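Local coordinates for uncharacterized conserved protein (Methanococcus maripaludis S2, PDB 3C2Q) that catalyses the conversion of L-ornithine to L-proline with release of ammonia, using NAD(+) as cofactor, at residues 16-19 with 20-23; 35-39 with 40-44; 65-68 with 69-72; 315-318 with 319-322. All coordinates share one frame; numbering follows the deposited sequence.

Contact 1. Residues 16-19 with 20-23; sequences ALKD and SVLP
S20 and V21 fold back on K18 and D19 in a type II beta turn from K18 to V21, closed by a single backbone bond. S20 is the third residue of the turn and takes the positive phi (61°) that a type II turn asks of this position, one more often filled by glycine. This brings S20 CB to 3.1 Å from D19 C. The N-H of S20 does not close the turn; it bonds to the backbone of V71, while the carbonyl O of S20 accepts from N212 of the second subunit. V21 supplies the closing bond: its N reaches the O of K18 at 3.1 Å, with 157° at the hydrogen, approaching from above the carbonyl plane. Its side chain runs beside that of K18, both pointing the same way, and V21 CB rests 4.1 Å from K18 CG. Branch CG2 of V21, anti to its own carbonyl carbon, meets the O of D19 at 3.7 Å. The O of V21 lies 3.6 Å from the methyl CB of A16. L22 turns its side chain away from residues 16-19, onto I68 and V71. At P23 the chain comes close again, ring atom CD lying 4.2 Å from CA of A16. K18 NZ forms a salt bridge with D213 of the second subunit, and D19 OD1 accepts from K73 N. The turn follows strand 12-15, an outermost strand of the mixed sheet within the chain, and touches both the loop after strand 62-66 and the second subunit.

Contact 2. Residues 35-39 with 40-44; sequences HVKVN and DEWIE
K37 lays its side chain across W42 on one face of a two-stranded hairpin. CB of K37 stands over the six-membered ring of W42, 3.9 Å from its centroid and 6° off the ring normal, a CH-pi contact. CG, anti to the backbone N (chi1 -164°), passes the O of E41. From there the extended chain carries CD to 4.1 Å from W42 CZ2 and CE to 3.8 Å from D40 CA, beside the turn; NZ bonds to the O of I8. At its edge the indole ring meets the backbone of H35 and V36, and R85 makes a cation-pi contact with it. On the same face, H35 and E44 lie side by side, with imidazole and carboxylate planes 10° apart. CG of E44 sits over the imidazole, 4.1 Å from its centroid, and H35 ND1 bonds to R85. On the opposite face, which E41 shares, I43 CD1 packs 3.7 Å from V38 CB, and I43 CB lies against V36 CG2. V36 and V38 also pack on I54 and V56 of strand 53-57. Backbone bonds join V36 with I43 and V38 with E41 in both directions, the shortest being I43 N to V36 O and V38 N to E41 O, each 2.8 Å. With N39 and D40 both at positive phi in a type I' turn from V38 to E41, this is a classic two-residue beta hairpin.

Contact 3. Residues 65-68 with 69-72; sequences TKVI and RKVK
The O of V67 receives the N-H of K70 at 2.9 Å, the shortest hydrogen bond here, with the donor above the carbonyl plane. One residue on, V71 N repeats the pattern with the O of I68 at 3.2 Å. These two successive i to i+3 bonds wind the chain into a short 3-10 turn just after strand 62-66. V67 is its side-chain hub. With CG1 anti to the carbonyl carbon (chi1 -64°), CG2 falls between the backbone N and that carbon; it touches K70 CG at 4.0 Å and also lies over one face of the R69 guanidinium, 4.0 Å above its plane. V67 and K70 run side by side; the basic chains of R69 and K70 both end at D265, in salt bridges from R69 NH2 and K70 NZ. K66 stretches out past V71, its CB 4.1 Å from V71 CG2. Its NZ makes a weak bond of 3.5 Å to the O of K70; its stronger partner is D75, in a salt bridge. The valines thus pack on the stems of K66 and K70 and on the guanidinium face of R69, while D75 and D265 take the charged ends, which would offset much of the positive charge these three residues bring to the turn.

Contact 4. Residues 315-318 with 319-322; sequences RGTS and QAIG
T317 and Q319 meet through van der Waals contact, their side chains crossing at a slant. The methyl CG2 of T317, anti to the backbone N, touches the amide end of Q319, 3.6 Å from NE2 and 3.9 Å from CD. It can do so because the Q319 chain doubles back: CG stands between the backbone N and carbonyl carbon (chi1 80°), and a second bend (chi2 -81°) returns the amide over the turn. The same methyl also lies 4.2 Å from A320 CB. A320 CB in turn lies 3.5 Å from the O of T317. T317 and A320 both pack on L312 of helix 306-314 and T299 of strand 298-303. This is the loop of the Rossmann-type domain that leads from helix 306-314 into strand 321-324, an outermost strand of the parallel sheet within the chain; the helix links it to its parallel neighbour 298-303 as a beta-alpha-beta crossover.

The two backbone bonds within the turn are weak. A320 N to the O of T317, 3.3 Å long, closes a type I turn from T317 to A320, and S318 N to the O of G316 marks an inverse gamma turn centred on T317. At phi 115° a side chain on G316 would press against the carbonyl O of R315, which suits glycine.

A water ties the two polar ends together, accepting from T317 OG1 at 3.3 Å and from Q319 NE2 at 3.1 Å. Weak bonds add to this hold on the Q319 amide: NE2 to OG1 of T299, and OE1 from ND2 of N31.

Contacts 1, 2, 3 and 4 follow one another along the chain without overlap. The first three belong to the region built on the mixed sheet: contact 1 follows strand 12-15, contact 2 is the hairpin of strands 34-38 and 41-46, and contact 3 leaves strand 62-66, the sheet neighbour of 41-46. Contacts 1 and 3, about 9 Å apart centre to centre, touch through packing of A16 and D19 on K72, and form one patch that meets the second subunit. Contact 2 lies apart, its centre about 20 Å from that of contact 3. Contact 4 belongs to the separate Rossmann-fold region, which probably binds NAD(+), its centre about 24 to 31 Å from the others.

Contact 1. Residues 16-19 with 20-23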
loop_
_atom_site.group_PDB
_atom_site.type_symbol
_atom_site.label_atom_id
_atom_site.label_comp_id
_atom_site.label_asym_id
_atom_site.label_seq_id
_atom_site.Cartn_x
_atom_site.Cartn_y
_atom_site.Cartn_z
ATOM N N ALA B 16 40.542 -20.314 3.933
ATOM C CA ALA B 16 39.754 -20.435 2.696
ATOM C C ALA B 16 40.544 -21.284 1.693
ATOM O O ALA B 16 41.727 -21.042 1.489
ATOM C CB ALA B 16 39.487 -19.059 2.099
ATOM N N LEU B 17 39.893 -22.254 1.066
ATOM C CA LEU B 17 40.594 -23.126 0.120
ATOM C C LEU B 17 40.810 -22.486 -1.250
ATOM O O LEU B 17 41.739 -22.860 -1.968
ATOM C CB LEU B 17 39.893 -24.479 -0.007
ATOM C CG LEU B 17 39.928 -25.348 1.268
ATOM C CD1 LEU B 17 39.621 -26.787 0.918
ATOM C CD2 LEU B 17 41.288 -25.267 1.994
ATOM N N LYS B 18 39.932 -21.544 -1.614
ATOM C CA LYS B 18 40.077 -20.713 -2.818
ATOM C C LYS B 18 39.424 -19.342 -2.596
ATOM O O LYS B 18 38.625 -19.190 -1.678
ATOM C CB LYS B 18 39.521 -21.385 -4.091
ATOM C CG LYS B 18 38.739 -22.672 -3.918
ATOM C CD LYS B 18 38.097 -23.107 -5.258
ATOM C CE LYS B 18 37.171 -24.295 -5.079
ATOM N NZ LYS B 18 36.204 -24.443 -6.220
ATOM N N ASP B 19 39.795 -18.354 -3.416
ATOM C CA ASP B 19 39.161 -17.038 -3.391
ATOM C C ASP B 19 37.645 -17.240 -3.424
ATOM O O ASP B 19 37.151 -18.066 -4.180
ATOM C CB ASP B 19 39.592 -16.189 -4.586
ATOM C CG ASP B 19 41.064 -15.781 -4.543
ATOM O OD1 ASP B 19 41.773 -16.102 -3.555
ATOM O OD2 ASP B 19 41.507 -15.112 -5.509
ATOM N N SER B 20 36.937 -16.521 -2.550
ATOM C CA SER B 20 35.462 -16.486 -2.501
ATOM C C SER B 20 34.800 -17.825 -2.218
ATOM O O SER B 20 33.602 -17.988 -2.450
ATOM C CB SER B 20 34.878 -15.891 -3.782
ATOM O OG SER B 20 35.567 -14.709 -4.148
ATOM N N VAL B 21 35.561 -18.794 -1.708
ATOM C CA VAL B 21 34.951 -20.040 -1.273
ATOM C C VAL B 21 35.343 -20.298 0.188
ATOM O O VAL B 21 36.520 -20.274 0.544
ATOM C CB VAL B 21 35.286 -21.242 -2.240
ATOM C CG1 VAL B 21 34.599 -22.527 -1.773
ATOM C CG2 VAL B 21 34.886 -20.907 -3.675
ATOM N N LEU B 22 34.346 -20.541 1.023
ATOM C CA LEU B 22 34.516 -20.606 2.447
ATOM C C LEU B 22 34.430 -22.028 2.943
ATOM O O LEU B 22 33.707 -22.819 2.369
ATOM C CB LEU B 22 33.412 -19.772 3.102
ATOM C CG LEU B 22 33.220 -18.384 2.502
ATOM C CD1 LEU B 22 31.998 -17.739 3.133
ATOM C CD2 LEU B 22 34.453 -17.551 2.753
ATOM N N PRO B 23 35.184 -22.363 4.015
ATOM C CA PRO B 23 35.101 -23.686 4.628
ATOM C C PRO B 23 33.727 -23.943 5.218
ATOM O O PRO B 23 33.075 -22.993 5.684
ATOM C CB PRO B 23 36.123 -23.639 5.773
ATOM C CG PRO B 23 36.812 -22.353 5.689
ATOM C CD PRO B 23 36.176 -21.485 4.658
#

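Contact 2. Residues 35-39 with 40-44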
loop_
_atom_site.group_PDB
_atom_site.type_symbol
_atom_site.label_atom_id
_atom_site.label_comp_id
_atom_site.label_asym_id
_atom_site.label_seq_id
_atom_site.Cartn_x
_atom_site.Cartn_y
_atom_site.Cartn_z
ATOM N N HIS B 35 32.796 -9.593 18.638
ATOM C CA HIS B 35 34.180 -9.817 19.075
ATOM C C HIS B 35 34.497 -11.291 18.924
ATOM O O HIS B 35 33.592 -12.130 19.015
ATOM C CB HIS B 35 34.394 -9.375 20.527
ATOM C CG HIS B 35 34.114 -7.924 20.773
ATOM N ND1 HIS B 35 33.966 -7.406 22.037
ATOM C CD2 HIS B 35 33.935 -6.884 19.924
ATOM C CE1 HIS B 35 33.721 -6.109 21.963
ATOM N NE2 HIS B 35 33.687 -5.769 20.690
ATOM N N VAL B 36 35.764 -11.602 18.644
ATOM C CA VAL B 36 36.202 -12.997 18.519
ATOM C C VAL B 36 37.366 -13.315 19.490
ATOM O O VAL B 36 38.255 -12.503 19.690
ATOM C CB VAL B 36 36.632 -13.350 17.082
ATOM C CG1 VAL B 36 35.396 -13.484 16.169
ATOM C CG2 VAL B 36 37.634 -12.302 16.523
ATOM N N LYS B 37 37.341 -14.494 20.092
ATOM C CA LYS B 37 38.393 -14.855 21.043
ATOM C C LYS B 37 39.503 -15.580 20.306
ATOM O O LYS B 37 39.299 -16.652 19.724
ATOM C CB LYS B 37 37.847 -15.713 22.178
ATOM C CG LYS B 37 38.801 -15.792 23.377
ATOM C CD LYS B 37 38.163 -16.470 24.549
ATOM C CE LYS B 37 39.163 -16.665 25.684
ATOM N NZ LYS B 37 38.428 -16.948 26.955
ATOM N N VAL B 38 40.669 -14.948 20.315
ATOM C CA VAL B 38 41.837 -15.441 19.600
ATOM C C VAL B 38 43.052 -15.378 20.546
ATOM O O VAL B 38 43.358 -14.320 21.113
ATOM C CB VAL B 38 42.097 -14.620 18.303
ATOM C CG1 VAL B 38 43.337 -15.123 17.566
ATOM C CG2 VAL B 38 40.842 -14.654 17.366
ATOM N N ASN B 39 43.734 -16.516 20.687
ATOM C CA ASN B 39 44.882 -16.648 21.612
ATOM C C ASN B 39 44.528 -16.039 22.954
ATOM O O ASN B 39 45.221 -15.143 23.450
ATOM C CB ASN B 39 46.144 -16.027 21.009
ATOM C CG ASN B 39 46.646 -16.793 19.782
ATOM O OD1 ASN B 39 47.042 -16.190 18.779
ATOM N ND2 ASN B 39 46.618 -18.129 19.851
ATOM N N ASP B 40 43.386 -16.496 23.478
ATOM C CA ASP B 40 42.809 -16.069 24.766
ATOM C C ASP B 40 42.571 -14.567 24.985
ATOM O O ASP B 40 42.465 -14.121 26.122
ATOM C CB ASP B 40 43.604 -16.676 25.940
ATOM C CG ASP B 40 43.934 -18.147 25.715
ATOM O OD1 ASP B 40 43.007 -18.986 25.755
ATOM O OD2 ASP B 40 45.119 -18.456 25.471
ATOM N N GLU B 41 42.507 -13.790 23.908
ATOM C CA GLU B 41 42.133 -12.378 23.997
ATOM C C GLU B 41 40.935 -12.105 23.081
ATOM O O GLU B 41 40.836 -12.694 22.002
ATOM C CB GLU B 41 43.272 -11.476 23.540
ATOM C CG GLU B 41 44.549 -11.528 24.350
ATOM C CD GLU B 41 45.751 -11.129 23.497
ATOM O OE1 GLU B 41 45.780 -9.967 23.023
ATOM O OE2 GLU B 41 46.652 -11.990 23.288
ATOM N N TRP B 42 40.069 -11.184 23.495
ATOM C CA TRP B 42 38.964 -10.737 22.647
ATOM C C TRP B 42 39.458 -9.686 21.668
ATOM O O TRP B 42 40.066 -8.681 22.053
ATOM C CB TRP B 42 37.805 -10.207 23.479
ATOM C CG TRP B 42 37.090 -11.288 24.213
ATOM C CD1 TRP B 42 37.240 -11.608 25.531
ATOM C CD2 TRP B 42 36.126 -12.210 23.681
ATOM N NE1 TRP B 42 36.430 -12.667 25.857
ATOM C CE2 TRP B 42 35.734 -13.059 24.742
ATOM C CE3 TRP B 42 35.555 -12.398 22.412
ATOM C CZ2 TRP B 42 34.780 -14.075 24.584
ATOM C CZ3 TRP B 42 34.606 -13.403 22.248
ATOM C CH2 TRP B 42 34.228 -14.241 23.331
ATOM N N ILE B 43 39.230 -9.953 20.390
ATOM C CA ILE B 43 39.572 -9.029 19.337
ATOM C C ILE B 43 38.271 -8.414 18.805
ATOM O O ILE B 43 37.322 -9.134 18.550
ATOM C CB ILE B 43 40.285 -9.746 18.164
ATOM C CG1 ILE B 43 41.610 -10.384 18.625
ATOM C CG2 ILE B 43 40.557 -8.747 17.032
ATOM C CD1 ILE B 43 42.395 -10.988 17.476
ATOM N N GLU B 44 38.240 -7.102 18.626
ATOM C CA GLU B 44 37.042 -6.446 18.076
ATOM C C GLU B 44 37.056 -6.586 16.563
ATOM O O GLU B 44 37.987 -6.125 15.910
ATOM C CB GLU B 44 36.995 -4.975 18.472
ATOM C CG GLU B 44 37.200 -4.747 19.980
ATOM C CD GLU B 44 36.785 -3.335 20.443
ATOM O OE1 GLU B 44 36.419 -2.482 19.587
ATOM O OE2 GLU B 44 36.812 -3.098 21.676
#

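Contact 3. Residues 65-68 with 69-72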
loop_
_atom_site.group_PDB
_atom_site.type_symbol
_atom_site.label_atom_id
_atom_site.label_comp_id
_atom_site.label_asym_id
_atom_site.label_seq_id
_atom_site.Cartn_x
_atom_site.Cartn_y
_atom_site.Cartn_z
ATOM N N THR B 65 35.346 -7.812 9.008
ATOM C CA THR B 65 34.158 -8.368 8.374
ATOM C C THR B 65 34.353 -8.173 6.876
ATOM O O THR B 65 34.371 -7.019 6.394
ATOM C CB THR B 65 32.863 -7.600 8.821
ATOM O OG1 THR B 65 32.765 -7.571 10.244
ATOM C CG2 THR B 65 31.592 -8.269 8.245
ATOM N N LYS B 66 34.491 -9.287 6.153
ATOM C CA LYS B 66 34.695 -9.287 4.708
ATOM C C LYS B 66 33.508 -9.918 3.998
ATOM O O LYS B 66 33.013 -10.963 4.403
ATOM C CB LYS B 66 35.933 -10.120 4.311
ATOM C CG LYS B 66 37.293 -9.509 4.609
ATOM C CD LYS B 66 38.298 -10.236 3.711
ATOM C CE LYS B 66 39.746 -9.773 3.893
ATOM N NZ LYS B 66 40.632 -10.536 2.903
ATOM N N VAL B 67 33.083 -9.300 2.909
ATOM C CA VAL B 67 32.089 -9.924 2.053
ATOM C C VAL B 67 32.779 -11.100 1.366
ATOM O O VAL B 67 33.997 -11.060 1.157
ATOM C CB VAL B 67 31.486 -8.938 1.030
ATOM C CG1 VAL B 67 30.725 -7.833 1.790
ATOM C CG2 VAL B 67 32.565 -8.280 0.165
ATOM N N ILE B 68 31.989 -12.113 1.026
ATOM C CA ILE B 68 32.493 -13.348 0.472
ATOM C C ILE B 68 33.337 -13.129 -0.795
ATOM O O ILE B 68 34.339 -13.793 -0.967
ATOM C CB ILE B 68 31.360 -14.412 0.289
ATOM C CG1 ILE B 68 31.937 -15.753 -0.175
ATOM C CG2 ILE B 68 30.287 -13.906 -0.721
ATOM C CD1 ILE B 68 30.912 -16.914 -0.248
ATOM N N ARG B 69 32.977 -12.180 -1.649
ATOM C CA ARG B 69 33.757 -11.967 -2.851
ATOM C C ARG B 69 35.132 -11.317 -2.607
ATOM O O ARG B 69 35.966 -11.273 -3.515
ATOM C CB ARG B 69 32.964 -11.182 -3.896
ATOM C CG ARG B 69 33.004 -9.718 -3.698
ATOM C CD ARG B 69 32.201 -8.983 -4.745
ATOM N NE ARG B 69 31.412 -8.035 -3.991
ATOM C CZ ARG B 69 31.819 -6.820 -3.676
ATOM N NH1 ARG B 69 32.978 -6.353 -4.156
ATOM N NH2 ARG B 69 31.038 -6.055 -2.928
ATOM N N LYS B 70 35.369 -10.797 -1.406
ATOM C CA LYS B 70 36.699 -10.287 -1.080
ATOM C C LYS B 70 37.554 -11.271 -0.267
ATOM O O LYS B 70 38.713 -10.979 0.012
ATOM C CB LYS B 70 36.622 -8.941 -0.374
ATOM C CG LYS B 70 36.236 -7.788 -1.328
ATOM C CD LYS B 70 36.238 -6.481 -0.578
ATOM C CE LYS B 70 35.564 -5.365 -1.359
ATOM N NZ LYS B 70 36.299 -5.042 -2.596
ATOM N N VAL B 71 36.991 -12.422 0.100
ATOM C CA VAL B 71 37.773 -13.450 0.816
ATOM C C VAL B 71 38.809 -14.099 -0.124
ATOM O O VAL B 71 38.467 -14.524 -1.231
ATOM C CB VAL B 71 36.870 -14.498 1.494
ATOM C CG1 VAL B 71 37.710 -15.640 2.170
ATOM C CG2 VAL B 71 35.982 -13.830 2.536
ATOM N N LYS B 72 40.072 -14.138 0.325
ATOM C CA LYS B 72 41.188 -14.679 -0.485
ATOM C C LYS B 72 41.631 -16.056 -0.009
ATOM O O LYS B 72 41.517 -16.372 1.165
ATOM C CB LYS B 72 42.392 -13.727 -0.459
ATOM C CG LYS B 72 42.118 -12.332 -1.008
ATOM C CD LYS B 72 41.584 -12.394 -2.451
ATOM C CE LYS B 72 41.120 -11.020 -2.945
ATOM N NZ LYS B 72 40.213 -11.149 -4.136
#

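Contact 4. Residues 315-318 with 319-322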
loop_
_atom_site.group_PDB
_atom_site.type_symbol
_atom_site.label_atom_id
_atom_site.label_comp_id
_atom_site.label_asym_id
_atom_site.label_seq_id
_atom_site.Cartn_x
_atom_site.Cartn_y
_atom_site.Cartn_z
ATOM N N ARG B 315 14.721 -7.652 5.879
ATOM C CA ARG B 315 16.028 -8.032 5.348
ATOM C C ARG B 315 17.188 -7.701 6.326
ATOM O O ARG B 315 18.375 -7.619 5.925
ATOM C CB ARG B 315 16.221 -7.416 3.978
ATOM C CG ARG B 315 15.363 -8.121 2.932
ATOM C CD ARG B 315 15.111 -7.255 1.757
ATOM N NE ARG B 315 14.382 -7.995 0.712
ATOM C CZ ARG B 315 13.061 -8.178 0.689
ATOM N NH1 ARG B 315 12.322 -7.675 1.667
ATOM N NH2 ARG B 315 12.489 -8.839 -0.332
ATOM N N GLY B 316 16.863 -7.501 7.597
ATOM C CA GLY B 316 17.909 -7.452 8.626
ATOM C C GLY B 316 18.112 -6.141 9.344
ATOM O O GLY B 316 18.668 -6.125 10.436
ATOM N N THR B 317 17.673 -5.031 8.734
ATOM C CA THR B 317 17.829 -3.708 9.293
ATOM C C THR B 317 16.690 -3.457 10.300
ATOM O O THR B 317 15.845 -2.576 10.149
ATOM C CB THR B 317 17.967 -2.655 8.139
ATOM O OG1 THR B 317 19.072 -3.049 7.310
ATOM C CG2 THR B 317 18.237 -1.215 8.654
ATOM N N SER B 318 16.721 -4.230 11.378
ATOM C CA SER B 318 15.639 -4.218 12.354
ATOM C C SER B 318 15.723 -3.015 13.302
ATOM O O SER B 318 14.746 -2.721 13.990
ATOM C CB SER B 318 15.644 -5.529 13.133
ATOM O OG SER B 318 16.889 -5.663 13.808
ATOM N N GLN B 319 16.850 -2.308 13.314
ATOM C CA GLN B 319 16.983 -1.063 14.096
ATOM C C GLN B 319 16.287 0.172 13.461
ATOM O O GLN B 319 16.221 1.248 14.066
ATOM C CB GLN B 319 18.471 -0.754 14.406
ATOM C CG GLN B 319 19.316 -0.092 13.258
ATOM C CD GLN B 319 19.830 -1.112 12.192
ATOM O OE1 GLN B 319 19.493 -2.312 12.206
ATOM N NE2 GLN B 319 20.623 -0.621 11.270
ATOM N N ALA B 320 15.792 0.026 12.234
ATOM C CA ALA B 320 15.222 1.159 11.509
ATOM C C ALA B 320 14.006 1.718 12.239
ATOM O O ALA B 320 13.161 0.976 12.764
ATOM C CB ALA B 320 14.855 0.753 10.085
ATOM N N ILE B 321 13.915 3.037 12.257
ATOM C CA ILE B 321 12.703 3.716 12.745
ATOM C C ILE B 321 11.921 4.062 11.481
ATOM O O ILE B 321 12.408 4.813 10.648
ATOM C CB ILE B 321 13.103 5.006 13.488
ATOM C CG1 ILE B 321 14.056 4.684 14.662
ATOM C CG2 ILE B 321 11.856 5.820 13.930
ATOM C CD1 ILE B 321 13.454 3.768 15.697
ATOM N N GLY B 322 10.725 3.526 11.306
ATOM C CA GLY B 322 10.030 3.807 10.061
ATOM C C GLY B 322 9.144 5.016 10.252
ATOM O O GLY B 322 8.504 5.168 11.301
HETATM O O HOH W 1 21.695 -2.704 9.250
#